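Local coordinates for protein tryptophane-5-halogenase (PDB 5UAO) that probably chlorinates a tryptophan of the lanthipeptide NAI-107 at its 5-position during biosynthesis, as a FAD-binding, flavin-dependent tryptophan halogenase, at residues T289-S292 / D293-G296; S426-E429 / P430-R433. All coordinates share one frame; numbering follows the deposited sequence.

Contact 1: T289-S292 / D293-G296; sequences TPES and DHLG
A chi1 of 71° sets Thr-289 CG2 anti to its own carbonyl carbon, which lays the methyl over the ring of His-294, itself leaning back beside its backbone N at chi1 -69°. The two residues face each other across the turn of a beta hairpin, where strand 282-288 gives way to the antiparallel strand 293-299. Thr-289 CG2 sits over the middle of the imidazole face, 3.7 Å from the ring centroid and only 11° off the ring normal, a CH-pi contact in which the two side chains cross at about a right angle. The other branch of the threonine works on the backbone. Its OG1 donates to Ser-292 O over 2.9 Å, slightly tilted from the carbonyl plane, and the same oxygen accepts from Thr-289 N, also at 2.9 Å. One carbonyl is therefore gripped by two donors of one residue, which closes the turn. With an alanine here the hydroxyl and the methyl would both be gone, and the His-294 ring would probably lose its cover on that face, while Ser-292 O would keep only the backbone N of this pair. His-294 ND1 is hydrogen-bonded to Glu-72 OE1, and the histidine side chain lies about 9 Å from the bound FAD. Glu-291 OE1 is in salt bridges with Arg-98 and Arg-180, while Asp-293 pairs with Lys-271. One water joins three side chains: it donates to Glu-291 OE2 at 3.0 Å, is hydrogen-bonded to Ser-292 OG at 3.1 Å, and lies in the plane of the imidazole at its edge, 2.9 Å from His-294 NE2.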
# COMPACT_ATOMS: atom_id res chain seq x y z
N THR A 289 28.48 18.53 12.01
CA THR A 289 28.19 18.66 13.46
C THR A 289 28.63 20.07 13.89
O THR A 289 29.26 20.78 13.09
CB THR A 289 28.87 17.59 14.33
OG1 THR A 289 30.28 17.86 14.38
CG2 THR A 289 28.63 16.20 13.82
N PRO A 290 28.28 20.52 15.12
CA PRO A 290 28.72 21.91 15.43
C PRO A 290 30.24 22.06 15.45
O PRO A 290 30.74 23.09 15.04
CB PRO A 290 28.04 22.22 16.80
CG PRO A 290 26.84 21.28 16.83
CD PRO A 290 27.32 20.01 16.13
N GLU A 291 30.97 21.01 15.76
CA GLU A 291 32.43 21.13 15.95
C GLU A 291 33.21 20.94 14.63
O GLU A 291 34.24 21.55 14.47
CB GLU A 291 32.94 20.23 17.12
CG GLU A 291 32.84 18.73 16.95
CD GLU A 291 31.43 18.11 17.27
OE1 GLU A 291 30.46 18.90 17.62
OE2 GLU A 291 31.30 16.82 17.10
N SER A 292 32.71 20.15 13.69
CA SER A 292 33.35 19.86 12.41
C SER A 292 32.43 19.09 11.42
O SER A 292 31.36 18.64 11.80
CB SER A 292 34.58 19.01 12.64
OG SER A 292 34.19 17.73 13.12
N ASP A 293 32.86 18.96 10.18
CA ASP A 293 32.22 18.09 9.20
C ASP A 293 32.73 16.66 9.43
O ASP A 293 33.94 16.42 9.56
CB ASP A 293 32.49 18.54 7.80
CG ASP A 293 31.63 19.72 7.36
OD1 ASP A 293 30.55 19.95 7.92
OD2 ASP A 293 31.96 20.35 6.34
N HIS A 294 31.78 15.70 9.51
CA HIS A 294 32.08 14.28 9.59
C HIS A 294 31.93 13.67 8.17
O HIS A 294 30.91 13.81 7.50
CB HIS A 294 31.19 13.59 10.55
CG HIS A 294 31.43 13.95 11.96
ND1 HIS A 294 30.86 13.25 13.00
CD2 HIS A 294 32.21 14.90 12.53
CE1 HIS A 294 31.33 13.71 14.16
NE2 HIS A 294 32.06 14.78 13.89
N LEU A 295 32.98 13.01 7.72
CA LEU A 295 33.02 12.50 6.37
C LEU A 295 33.18 10.97 6.37
O LEU A 295 33.78 10.39 7.27
CB LEU A 295 34.17 13.17 5.61
CG LEU A 295 33.84 14.49 4.96
CD1 LEU A 295 33.65 15.60 5.94
CD2 LEU A 295 35.00 14.87 4.07
N GLY A 296 32.72 10.35 5.28
CA GLY A 296 32.99 8.94 5.04
C GLY A 296 32.96 8.57 3.57
O GLY A 296 31.96 8.78 2.88
O HOH W 1 33.90 16.14 15.73

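Contact 2: S426-E429 / P430-R433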
# COMPACT_ATOMS: atom_id res chain seq x y z
N SER A 426 16.34 -4.69 -11.46
CA SER A 426 15.21 -5.48 -11.89
C SER A 426 13.97 -5.14 -11.17
O SER A 426 12.92 -5.06 -11.77
CB SER A 426 15.50 -7.00 -11.83
OG SER A 426 16.01 -7.46 -10.61
N GLY A 427 14.05 -4.90 -9.88
CA GLY A 427 12.84 -4.77 -9.08
C GLY A 427 12.13 -3.42 -9.25
O GLY A 427 10.97 -3.23 -8.79
N ILE A 428 12.81 -2.46 -9.88
CA ILE A 428 12.19 -1.15 -10.12
C ILE A 428 12.12 -0.82 -11.61
O ILE A 428 11.60 0.19 -12.04
CB ILE A 428 12.94 -0.07 -9.31
CG1 ILE A 428 12.20 1.21 -9.28
CG2 ILE A 428 14.36 0.15 -9.82
CD1 ILE A 428 12.87 2.22 -8.38
N GLU A 429 12.58 -1.74 -12.41
CA GLU A 429 12.53 -1.59 -13.83
C GLU A 429 11.11 -1.34 -14.37
O GLU A 429 10.94 -0.51 -15.25
CB GLU A 429 13.19 -2.87 -14.38
CG GLU A 429 13.02 -3.22 -15.83
CD GLU A 429 13.43 -2.10 -16.71
OE1 GLU A 429 14.25 -1.26 -16.25
OE2 GLU A 429 12.92 -2.06 -17.86
N PRO A 430 10.07 -1.98 -13.82
CA PRO A 430 8.74 -1.66 -14.37
C PRO A 430 8.36 -0.22 -14.10
O PRO A 430 7.79 0.45 -14.93
CB PRO A 430 7.81 -2.61 -13.61
CG PRO A 430 8.67 -3.77 -13.20
CD PRO A 430 10.07 -3.20 -12.98
N LEU A 431 8.75 0.29 -12.94
CA LEU A 431 8.54 1.70 -12.61
C LEU A 431 9.38 2.63 -13.52
O LEU A 431 8.89 3.69 -13.95
CB LEU A 431 8.91 1.93 -11.13
CG LEU A 431 8.68 3.32 -10.59
CD1 LEU A 431 7.22 3.67 -10.74
CD2 LEU A 431 9.06 3.43 -9.12
N LEU A 432 10.61 2.24 -13.85
CA LEU A 432 11.46 3.05 -14.78
C LEU A 432 10.86 3.19 -16.18
O LEU A 432 11.00 4.27 -16.82
CB LEU A 432 12.86 2.50 -14.92
CG LEU A 432 13.67 2.47 -13.60
CD1 LEU A 432 15.02 1.80 -13.78
CD2 LEU A 432 13.85 3.84 -12.96
N ARG A 433 10.18 2.14 -16.63
CA ARG A 433 9.50 2.14 -17.95
C ARG A 433 8.34 3.06 -17.94
O ARG A 433 8.06 3.73 -18.98
CB ARG A 433 9.05 0.74 -18.37
CG ARG A 433 10.21 -0.21 -18.58
CD ARG A 433 9.92 -1.31 -19.59
NE ARG A 433 10.80 -2.47 -19.42
CZ ARG A 433 10.64 -3.44 -18.50
NH1 ARG A 433 9.63 -3.43 -17.61
NH2 ARG A 433 11.52 -4.45 -18.46
O HOH W 2 8.97 -1.49 -10.45
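The first turn of helix 429-437 forms here, where the loop after helix 414-422 runs into it and the chain opens its helical hydrogen bonding. Leu-432 N donates to Ile-428 O at 2.9 Å, and one residue further on Arg-433 N donates to Glu-429 O at 3.1 Å, both donors nearly in line with the carbonyls. Pro-430 costs the helix no bond, since an N at this place in the first turn has no helical carbonyl to donate to. Water 2 bridges the loop and the helix, donating to Gly-427 O and accepting from Leu-431 N at 3.1 Å.

On the buried side, Ile-428 holds CG1 anti to its backbone N (chi1 -168°), which lays that branch against Leu-431: CG1 comes within 3.8 Å of Leu-431 CB. Its CG2 branch reaches Leu-432 CD1 more loosely. Trp-399, Ser-402 and Ile-403 pack on the same isoleucine, so the loop end that leads into helix 429-437 rests on helix 383-406.

Elsewhere on this turn Glu-429, bent at chi2, brings its carboxylate over one face of the Arg-433 guanidinium. Its CD stands 3.4 Å above that plane, displaced toward the rim, with the two planes 85° apart. The salt bridge from Glu-429 OE2 to Arg-433 NE is modelled at 2.7 Å, though the place of OE2 is doubtful. Arg-433 NH1 has a second carboxylate, Asp-384 of the second subunit, and Pro-430 packs on Gln-388 of that subunit. A first-turn proline at the onset of i to i+4 main-chain bonds is typical of a helix N-terminus, here at the dimer interface.

Contacts 1 and 2 lie on opposite sides of the chain's centre, their centres 36 Å apart and their nearest atoms about 23 Å apart, and they share no element of secondary structure. Both are partly buried and local in sequence, but residues 289-296 turn between neighbouring strands of a mixed sheet near the flavin, whereas residues 426-433 begin a helix farther from the centre and next to the second subunit. The chemistry differs accordingly: a covered imidazole and a shared water in contact 1, main-chain helix bonds and aliphatic packing in contact 2. Both have charged partners beyond their segments, within the chain for contact 1 and on the second subunit for contact 2.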